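Local atomic coordinates of putative cytosine/guanine deaminase (Unidentified, PDB entry 2PAJ), a protein that catalyses the zinc-dependent hydrolytic deamination of pterins such as isoxanthopterin, converting 2-amino-4-hydroxypteridines into 2,4-dihydroxypteridines with release of ammonium. Residues H78-Q81 with S82-G86; G122-E125 with L126-G130; V287-D290 with A291-A295. All coordinates share one frame; numbering follows the deposited sequence.

Interaction 1: H78-Q81 with S82-G86. With ZN (zinc ion), chain B.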
ATOM      1  N   HIS A  78       7.815   1.612  -3.540  1.00 45.77           N
ATOM      2  CA  HIS A  78       9.178   1.258  -3.944  1.00 45.80           C
ATOM      3  C   HIS A  78      10.064   1.593  -2.744  1.00 45.62           C
ATOM      4  O   HIS A  78      10.894   2.489  -2.814  1.00 46.32           O
ATOM      5  CB  HIS A  78       9.636   2.073  -5.160  1.00 45.49           C
ATOM      6  CG  HIS A  78       8.779   1.895  -6.373  1.00 46.15           C
ATOM      7  ND1 HIS A  78       8.496   0.660  -6.913  1.00 45.67           N
ATOM      8  CD2 HIS A  78       8.143   2.800  -7.152  1.00 47.65           C
ATOM      9  CE1 HIS A  78       7.719   0.810  -7.969  1.00 45.47           C
ATOM     10  NE2 HIS A  78       7.489   2.099  -8.137  1.00 48.10           N
ATOM     11  N   LEU A  79       9.880   0.858  -1.651  1.00 45.43           N
ATOM     12  CA  LEU A  79      10.609   1.089  -0.403  1.00 45.73           C
ATOM     13  C   LEU A  79      12.116   1.325  -0.427  1.00 46.29           C
ATOM     14  O   LEU A  79      12.644   1.964   0.479  1.00 47.70           O
ATOM     15  CB  LEU A  79      10.320  -0.031   0.615  1.00 44.36           C
ATOM     16  CG  LEU A  79       9.141   0.015   1.608  1.00 44.91           C
ATOM     17  CD1 LEU A  79       8.911   1.437   2.094  1.00 42.03           C
ATOM     18  CD2 LEU A  79       7.891  -0.510   0.956  1.00 45.70           C
ATOM     19  N   PHE A  80      12.831   0.824  -1.427  1.00 46.48           N
ATOM     20  CA  PHE A  80      14.273   1.044  -1.415  1.00 46.16           C
ATOM     21  C   PHE A  80      14.556   2.521  -1.627  1.00 47.42           C
ATOM     22  O   PHE A  80      15.540   3.061  -1.103  1.00 46.75           O
ATOM     23  CB  PHE A  80      14.977   0.172  -2.464  1.00 44.94           C
ATOM     24  CG  PHE A  80      14.893   0.689  -3.876  1.00 43.02           C
ATOM     25  CD1 PHE A  80      15.884   1.528  -4.382  1.00 40.94           C
ATOM     26  CD2 PHE A  80      13.873   0.273  -4.720  1.00 42.80           C
ATOM     27  CE1 PHE A  80      15.866   1.936  -5.705  1.00 37.88           C
ATOM     28  CE2 PHE A  80      13.838   0.673  -6.049  1.00 41.01           C
ATOM     29  CZ  PHE A  80      14.844   1.510  -6.548  1.00 39.85           C
ATOM     30  N   GLN A  81      13.653   3.170  -2.362  1.00 46.97           N
ATOM     31  CA  GLN A  81      13.749   4.590  -2.670  1.00 45.78           C
ATOM     32  C   GLN A  81      13.659   5.488  -1.443  1.00 44.97           C
ATOM     33  O   GLN A  81      13.898   6.685  -1.531  1.00 44.96           O
ATOM     34  CB  GLN A  81      12.660   4.956  -3.673  1.00 46.08           C
ATOM     35  CG  GLN A  81      13.064   4.679  -5.092  1.00 48.21           C
ATOM     36  CD  GLN A  81      11.895   4.542  -6.025  1.00 50.17           C
ATOM     37  OE1 GLN A  81      10.960   5.344  -6.003  1.00 50.16           O
ATOM     38  NE2 GLN A  81      11.940   3.517  -6.867  1.00 50.60           N
ATOM     39  N   SER A  82      13.325   4.907  -0.298  1.00 43.99           N
ATOM     40  CA  SER A  82      13.213   5.675   0.927  1.00 44.23           C
ATOM     41  C   SER A  82      14.541   6.274   1.361  1.00 45.23           C
ATOM     42  O   SER A  82      14.606   7.058   2.309  1.00 44.99           O
ATOM     43  CB  SER A  82      12.634   4.800   2.033  1.00 44.71           C
ATOM     44  OG  SER A  82      11.286   4.482   1.740  1.00 44.85           O
ATOM     45  N   LEU A  83      15.606   5.894   0.665  1.00 46.08           N
ATOM     46  CA  LEU A  83      16.935   6.421   0.956  1.00 46.96           C
ATOM     47  C   LEU A  83      17.414   7.176  -0.265  1.00 47.40           C
ATOM     48  O   LEU A  83      18.571   7.564  -0.352  1.00 48.12           O
ATOM     49  CB  LEU A  83      17.925   5.304   1.291  1.00 47.31           C
ATOM     50  CG  LEU A  83      17.867   4.654   2.679  1.00 47.68           C
ATOM     51  CD1 LEU A  83      18.884   3.533   2.708  1.00 50.03           C
ATOM     52  CD2 LEU A  83      18.157   5.661   3.788  1.00 43.79           C
ATOM     53  N   LEU A  84      16.493   7.377  -1.201  1.00 49.36           N
ATOM     54  CA  LEU A  84      16.752   8.090  -2.445  1.00 51.85           C
ATOM     55  C   LEU A  84      15.673   9.157  -2.627  1.00 53.69           C
ATOM     56  O   LEU A  84      15.345   9.537  -3.753  1.00 53.19           O
ATOM     57  CB  LEU A  84      16.713   7.119  -3.628  1.00 50.91           C
ATOM     58  CG  LEU A  84      17.597   5.866  -3.582  1.00 51.28           C
ATOM     59  CD1 LEU A  84      17.239   4.955  -4.740  1.00 50.39           C
ATOM     60  CD2 LEU A  84      19.071   6.255  -3.637  1.00 48.96           C
ATOM     61  N   LYS A  85      15.128   9.620  -1.504  1.00 57.09           N
ATOM     62  CA  LYS A  85      14.077  10.635  -1.475  1.00 60.21           C
ATOM     63  C   LYS A  85      14.311  11.788  -2.451  1.00 61.98           C
ATOM     64  O   LYS A  85      13.486  12.053  -3.338  1.00 62.00           O
ATOM     65  CB  LYS A  85      13.931  11.192  -0.055  1.00 60.32           C
ATOM     66  CG  LYS A  85      13.395  10.183   0.966  1.00 60.25           C
ATOM     67  CD  LYS A  85      12.216  10.768   1.727  1.00 58.14           C
ATOM     68  CE  LYS A  85      11.398   9.703   2.433  1.00 56.51           C
ATOM     69  NZ  LYS A  85      11.957   9.314   3.740  1.00 53.93           N
ATOM     70  N   GLY A  86      15.432  12.474  -2.281  1.00 63.57           N
ATOM     71  CA  GLY A  86      15.741  13.585  -3.164  1.00 69.59           C
ATOM     72  C   GLY A  86      15.263  13.469  -4.617  1.00 71.97           C
ATOM     73  O   GLY A  86      14.228  14.040  -4.979  1.00 69.94           O
TER
HETATM   74 ZN    ZN B 493       5.999   3.147  -9.087  1.00 46.93          ZN
HETATM   75  O   HOH W   1      10.266   4.583  -1.062  1.00 51.73           O
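Phe-80 and Leu-84 make the apolar contact of this short 3-10 turn, the methyl CD1 of Leu-84 approaching CE1 of Phe-80 obliquely at 3.5 Å. With chi1 at 79°, the aromatic ring of Phe-80 is set between its own backbone N and carbonyl carbon, and the aliphatic CG of Gln-81 rests over one face, toward the rim. The same CD1 lies, more loosely, beside CG of Gln-81, whose side chain Leu-84 crosses at about a right angle.

Backbone bonds bring these side chains together. Ser-82 N donates to Leu-79 O at 3.1 Å, and Leu-84 N to Gln-81 O at 2.7 Å; in each case the donor stands well above the carbonyl plane. The hydroxyl OG of Ser-82 lies on the same flank as Leu-79 and is 3.0 Å from a water that donates to His-78 O at 2.8 Å, which ties the start of the turn to its middle.

His-78, just before the turn, and Gln-81 within it belong to the active site. NE2 of His-78 binds the zinc ion together with His-76, His-248 and Asp-336, in a site that also includes His-285, while its ND1 is hydrogen-bonded to His-137 O, which helps to fix the ring's rotation. Gln-81 probably contacts the substrate. The segment belongs to the loop that follows strand 67-73 of the amidohydrolase barrel: Leu-83 packs on helix 112-127, Phe-80 meets Tyr-139 edge-to-face and also touches Phe-115, and Gln-81 reaches helix 337-340.

Interaction 2: G122-E125 with L126-G130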
ATOM      1  N   GLY A 122      10.659   3.788   5.295  1.00 55.73           N
ATOM      2  CA  GLY A 122       9.384   3.944   4.610  1.00 53.93           C
ATOM      3  C   GLY A 122       8.231   3.217   5.264  1.00 53.38           C
ATOM      4  O   GLY A 122       7.082   3.648   5.190  1.00 52.33           O
ATOM      5  N   LEU A 123       8.544   2.091   5.891  1.00 53.95           N
ATOM      6  CA  LEU A 123       7.542   1.274   6.559  1.00 54.62           C
ATOM      7  C   LEU A 123       7.089   2.015   7.823  1.00 54.83           C
ATOM      8  O   LEU A 123       5.898   2.088   8.118  1.00 53.40           O
ATOM      9  CB  LEU A 123       8.162  -0.079   6.920  1.00 55.09           C
ATOM     10  CG  LEU A 123       7.458  -1.395   6.583  1.00 54.65           C
ATOM     11  CD1 LEU A 123       6.941  -1.383   5.153  1.00 55.22           C
ATOM     12  CD2 LEU A 123       8.447  -2.533   6.805  1.00 52.99           C
ATOM     13  N   ILE A 124       8.049   2.574   8.554  1.00 54.32           N
ATOM     14  CA  ILE A 124       7.751   3.309   9.770  1.00 55.48           C
ATOM     15  C   ILE A 124       6.900   4.549   9.489  1.00 55.69           C
ATOM     16  O   ILE A 124       5.923   4.809  10.193  1.00 55.81           O
ATOM     17  CB  ILE A 124       9.035   3.800  10.482  1.00 57.33           C
ATOM     18  CG1 ILE A 124       9.922   2.625  10.905  1.00 57.95           C
ATOM     19  CG2 ILE A 124       8.651   4.598  11.698  1.00 57.34           C
ATOM     20  CD1 ILE A 124       9.304   1.715  11.935  1.00 59.09           C
ATOM     21  N   GLU A 125       7.267   5.330   8.480  1.00 54.99           N
ATOM     22  CA  GLU A 125       6.499   6.528   8.217  1.00 55.59           C
ATOM     23  C   GLU A 125       5.129   6.194   7.674  1.00 53.97           C
ATOM     24  O   GLU A 125       4.200   6.995   7.751  1.00 54.56           O
ATOM     25  CB  GLU A 125       7.260   7.505   7.305  1.00 56.98           C
ATOM     26  CG  GLU A 125       7.881   6.961   6.045  1.00 62.67           C
ATOM     27  CD  GLU A 125       8.668   8.044   5.275  1.00 67.58           C
ATOM     28  OE1 GLU A 125       8.070   9.105   4.987  1.00 70.72           O
ATOM     29  OE2 GLU A 125       9.872   7.843   4.942  1.00 69.32           O
ATOM     30  N   LEU A 126       4.991   4.976   7.178  1.00 53.14           N
ATOM     31  CA  LEU A 126       3.718   4.521   6.638  1.00 51.34           C
ATOM     32  C   LEU A 126       2.816   4.069   7.779  1.00 49.56           C
ATOM     33  O   LEU A 126       1.606   4.257   7.738  1.00 48.30           O
ATOM     34  CB  LEU A 126       3.972   3.368   5.668  1.00 49.04           C
ATOM     35  CG  LEU A 126       3.113   3.165   4.431  1.00 47.10           C
ATOM     36  CD1 LEU A 126       2.662   4.477   3.843  1.00 46.23           C
ATOM     37  CD2 LEU A 126       3.940   2.392   3.435  1.00 49.15           C
ATOM     38  N   ALA A 127       3.420   3.475   8.799  1.00 49.33           N
ATOM     39  CA  ALA A 127       2.663   2.990   9.942  1.00 50.54           C
ATOM     40  C   ALA A 127       2.125   4.143  10.774  1.00 51.54           C
ATOM     41  O   ALA A 127       1.030   4.057  11.331  1.00 52.20           O
ATOM     42  CB  ALA A 127       3.527   2.082  10.803  1.00 48.14           C
ATOM     43  N   ARG A 128       2.886   5.229  10.870  1.00 51.94           N
ATOM     44  CA  ARG A 128       2.413   6.359  11.654  1.00 51.97           C
ATOM     45  C   ARG A 128       1.502   7.301  10.881  1.00 51.10           C
ATOM     46  O   ARG A 128       1.228   8.408  11.323  1.00 51.96           O
ATOM     47  CB  ARG A 128       3.584   7.117  12.276  1.00 50.78           C
ATOM     48  CG  ARG A 128       4.809   7.150  11.434  1.00 53.00           C
ATOM     49  CD  ARG A 128       5.993   7.628  12.250  1.00 54.42           C
ATOM     50  NE  ARG A 128       5.954   9.062  12.522  1.00 54.86           N
ATOM     51  CZ  ARG A 128       6.178   9.601  13.715  1.00 52.36           C
ATOM     52  NH1 ARG A 128       6.445   8.833  14.760  1.00 50.45           N
ATOM     53  NH2 ARG A 128       6.165  10.913  13.854  1.00 52.09           N
ATOM     54  N   SER A 129       1.042   6.855   9.718  1.00 50.54           N
ATOM     55  CA  SER A 129       0.115   7.633   8.905  1.00 49.20           C
ATOM     56  C   SER A 129      -1.176   6.817   8.916  1.00 49.21           C
ATOM     57  O   SER A 129      -2.115   7.089   8.168  1.00 50.15           O
ATOM     58  CB  SER A 129       0.633   7.823   7.467  1.00 49.10           C
ATOM     59  OG  SER A 129       0.410   6.684   6.662  1.00 47.89           O
ATOM     60  N   GLY A 130      -1.199   5.800   9.774  1.00 47.50           N
ATOM     61  CA  GLY A 130      -2.376   4.965   9.910  1.00 46.43           C
ATOM     62  C   GLY A 130      -2.518   3.798   8.959  1.00 46.27           C
ATOM     63  O   GLY A 130      -3.556   3.151   8.933  1.00 45.29           O
TER
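Leu-126 packs back against the carbonyls of the preceding turn in the last stretch of helix 112-127. Its CB lies 3.2 Å from Gly-122 O and close to Leu-123 O as well. One bond further out, CG is still beside Gly-122 O, and of the two methyls it is CD2 that keeps nearest to this oxygen, at 3.8 Å. The branched end then turns from the helix toward Cys-131 and Val-134 of strand 131-136 and toward His-77, so the side chain passes from polar backbone at its root to its packing partners in the barrel.

On another flank of the helix, Ile-124 and Arg-128 are one turn apart. CG2 of Ile-124, anti to the backbone N, stands 4.1 Å from CD of Arg-128, and the aliphatic part of the arginine crosses it at a slant before the chain bends at chi3 (-74°). Ala-127 N donates to Leu-123 O at 2.9 Å, whereas the bonds of Leu-126 N are weak.

Beyond Ala-127 the helix ends in a Schellman motif. Gly-130, with phi at 86°, is its C-prime residue, and its N returns to Ala-127 O at 3.2 Å, while Cys-131 N reaches back to Leu-126 O. The hydroxyl OG of Ser-129 donates to this same Leu-126 O at 2.9 Å and is also bonded to Met-346 N, linking the helix end to helix 346-359. Gly-130 is joined to Trp-72 of strand 67-73 by backbone hydrogen bonding, and Ile-124 and Arg-128 lie against helix 464-483, so this terminus is held between the barrel strands and the C-terminal helix.

Interaction 3: V287-D290 with A291-A295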
ATOM      1  N   VAL A 287      -1.554   6.867 -16.390  1.00 77.59           N
ATOM      2  CA  VAL A 287      -2.064   8.195 -16.706  1.00 78.74           C
ATOM      3  C   VAL A 287      -2.292   8.094 -18.210  1.00 79.20           C
ATOM      4  O   VAL A 287      -1.685   7.236 -18.860  1.00 80.49           O
ATOM      5  CB  VAL A 287      -1.005   9.270 -16.417  1.00 79.54           C
ATOM      6  CG1 VAL A 287       0.249   8.992 -17.247  1.00 80.46           C
ATOM      7  CG2 VAL A 287      -1.562  10.656 -16.729  1.00 80.74           C
ATOM      8  N   LYS A 288      -3.151   8.937 -18.772  1.00 78.68           N
ATOM      9  CA  LYS A 288      -3.429   8.874 -20.211  1.00 78.25           C
ATOM     10  C   LYS A 288      -4.137   7.557 -20.561  1.00 76.63           C
ATOM     11  O   LYS A 288      -3.489   6.532 -20.803  1.00 76.59           O
ATOM     12  CB  LYS A 288      -2.135   8.943 -21.028  1.00 79.53           C
ATOM     13  CG  LYS A 288      -1.116   9.952 -20.535  1.00 82.87           C
ATOM     14  CD  LYS A 288       0.173   9.857 -21.365  1.00 84.71           C
ATOM     15  CE  LYS A 288       1.323  10.667 -20.745  1.00 85.69           C
ATOM     16  NZ  LYS A 288       2.606  10.544 -21.511  1.00 85.70           N
ATOM     17  N   VAL A 289      -5.463   7.582 -20.595  1.00 74.96           N
ATOM     18  CA  VAL A 289      -6.206   6.386 -20.937  1.00 72.86           C
ATOM     19  C   VAL A 289      -7.449   6.683 -21.768  1.00 72.31           C
ATOM     20  O   VAL A 289      -8.310   7.466 -21.385  1.00 71.73           O
ATOM     21  CB  VAL A 289      -6.593   5.587 -19.671  1.00 72.25           C
ATOM     22  CG1 VAL A 289      -7.433   4.382 -20.055  1.00 72.21           C
ATOM     23  CG2 VAL A 289      -5.339   5.135 -18.954  1.00 70.18           C
ATOM     24  N   ASP A 290      -7.509   6.034 -22.921  1.00 72.36           N
ATOM     25  CA  ASP A 290      -8.603   6.154 -23.873  1.00 72.05           C
ATOM     26  C   ASP A 290      -9.942   5.840 -23.209  1.00 71.13           C
ATOM     27  O   ASP A 290      -9.980   5.248 -22.130  1.00 71.08           O
ATOM     28  CB  ASP A 290      -8.354   5.150 -25.009  1.00 74.39           C
ATOM     29  CG  ASP A 290      -9.074   5.514 -26.284  1.00 76.41           C
ATOM     30  OD1 ASP A 290     -10.333   5.503 -26.304  1.00 78.00           O
ATOM     31  OD2 ASP A 290      -8.362   5.814 -27.273  1.00 77.51           O
ATOM     32  N   ALA A 291     -11.038   6.223 -23.862  1.00 69.52           N
ATOM     33  CA  ALA A 291     -12.367   5.934 -23.342  1.00 68.34           C
ATOM     34  C   ALA A 291     -12.583   4.429 -23.511  1.00 68.24           C
ATOM     35  O   ALA A 291     -13.174   3.766 -22.654  1.00 69.12           O
ATOM     36  CB  ALA A 291     -13.421   6.710 -24.122  1.00 66.67           C
ATOM     37  N   ASP A 292     -12.085   3.905 -24.627  1.00 67.09           N
ATOM     38  CA  ASP A 292     -12.187   2.485 -24.951  1.00 66.38           C
ATOM     39  C   ASP A 292     -11.333   1.687 -23.980  1.00 64.95           C
ATOM     40  O   ASP A 292     -11.667   0.556 -23.605  1.00 64.03           O
ATOM     41  CB  ASP A 292     -11.691   2.233 -26.377  1.00 68.32           C
ATOM     42  CG  ASP A 292     -12.360   3.139 -27.395  1.00 70.20           C
ATOM     43  OD1 ASP A 292     -13.600   3.041 -27.563  1.00 70.76           O
ATOM     44  OD2 ASP A 292     -11.641   3.952 -28.023  1.00 71.31           O
ATOM     45  N   GLU A 293     -10.218   2.286 -23.585  1.00 63.34           N
ATOM     46  CA  GLU A 293      -9.314   1.650 -22.644  1.00 62.86           C
ATOM     47  C   GLU A 293      -9.944   1.580 -21.262  1.00 61.81           C
ATOM     48  O   GLU A 293      -9.686   0.644 -20.508  1.00 63.03           O
ATOM     49  CB  GLU A 293      -7.993   2.413 -22.575  1.00 63.28           C
ATOM     50  CG  GLU A 293      -7.094   2.198 -23.782  1.00 65.69           C
ATOM     51  CD  GLU A 293      -5.758   2.921 -23.656  1.00 66.28           C
ATOM     52  OE1 GLU A 293      -5.729   4.152 -23.869  1.00 66.17           O
ATOM     53  OE2 GLU A 293      -4.738   2.263 -23.343  1.00 64.66           O
ATOM     54  N   ILE A 294     -10.768   2.570 -20.930  1.00 58.64           N
ATOM     55  CA  ILE A 294     -11.426   2.597 -19.636  1.00 55.90           C
ATOM     56  C   ILE A 294     -12.498   1.533 -19.570  1.00 54.86           C
ATOM     57  O   ILE A 294     -12.675   0.875 -18.549  1.00 55.08           O
ATOM     58  CB  ILE A 294     -12.041   3.984 -19.359  1.00 56.70           C
ATOM     59  CG1 ILE A 294     -10.919   5.013 -19.214  1.00 57.54           C
ATOM     60  CG2 ILE A 294     -12.870   3.964 -18.076  1.00 53.24           C
ATOM     61  CD1 ILE A 294     -11.410   6.421 -19.110  1.00 57.00           C
ATOM     62  N   ALA A 295     -13.204   1.355 -20.676  1.00 54.53           N
ATOM     63  CA  ALA A 295     -14.266   0.358 -20.768  1.00 53.84           C
ATOM     64  C   ALA A 295     -13.700  -1.048 -20.572  1.00 53.63           C
ATOM     65  O   ALA A 295     -14.292  -1.882 -19.879  1.00 52.01           O
ATOM     66  CB  ALA A 295     -14.953   0.463 -22.123  1.00 54.92           C
TER
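At Asp-290 the chain is still extended (psi 164°), yet its carbonyl already accepts the first helical bond, from Ile-294 N at 3.0 Å, and helical geometry starts at Ala-291. Asp-290 is therefore the N-cap of helix 291-300. Its carboxylate, carried anti to the backbone N (chi1 -158°), turns to the opening helix, and OD1 takes the N-H of Asp-292 at 2.9 Å from the anti side, in a nearly straight bond.

Glu-293 bonds back to the N-cap backbone. Its chain, extended beyond CG, runs back past CB of Asp-290 to place OE1 2.8 Å from Asp-290 N, again on the anti side but further out of the carboxylate plane. Asp-290 and Glu-293 thus fit a capping box, although the N-cap carboxylate takes the amide of Asp-292. OE2 of Glu-293 makes weak hydrogen bonds to Ser-266 OG and Val-268 N, so the same carboxylate also touches the region where helix 267-273 begins.

Just before the N-cap, Val-289 supplies the apolar part. Its CG1 lies beside CB of Glu-293 and 3.6 Å from CG1 of Ile-294, and Val-289 slants across both side chains, drawing the preceding loop onto the first turn.

Three acidic side chains, Asp-290, Asp-292 and Glu-293, thus cluster at the start of one helix, with the carboxylates of Asp-290 and Asp-292 side by side. If all three are charged, repulsion between them would probably be eased by the helix N terminus, whose amides at Asp-290 and Asp-292 are directed at carboxylate oxygens, and by solvent at this surface.

Overall arrangement
From the N terminus, the chain first forms the turn of interaction 1, in the loop after strand 67-73, then passes to helix 112-127, whose end is interaction 2, and much later reaches interaction 3, where the loop after strand 281-284 enters helix 291-300. Each closes only a local turn, and the three follow in series without nesting or crossing. Interactions 1 and 2 touch: Lys-85 NZ makes a salt bridge with Glu-125 OE2 at 2.8 Å, and Leu-79 and Ser-82 pack on Gly-122, joining the zinc-binding loop to the helix that follows it. Interaction 3 stands apart, its centre about 30 Å from that of interaction 1.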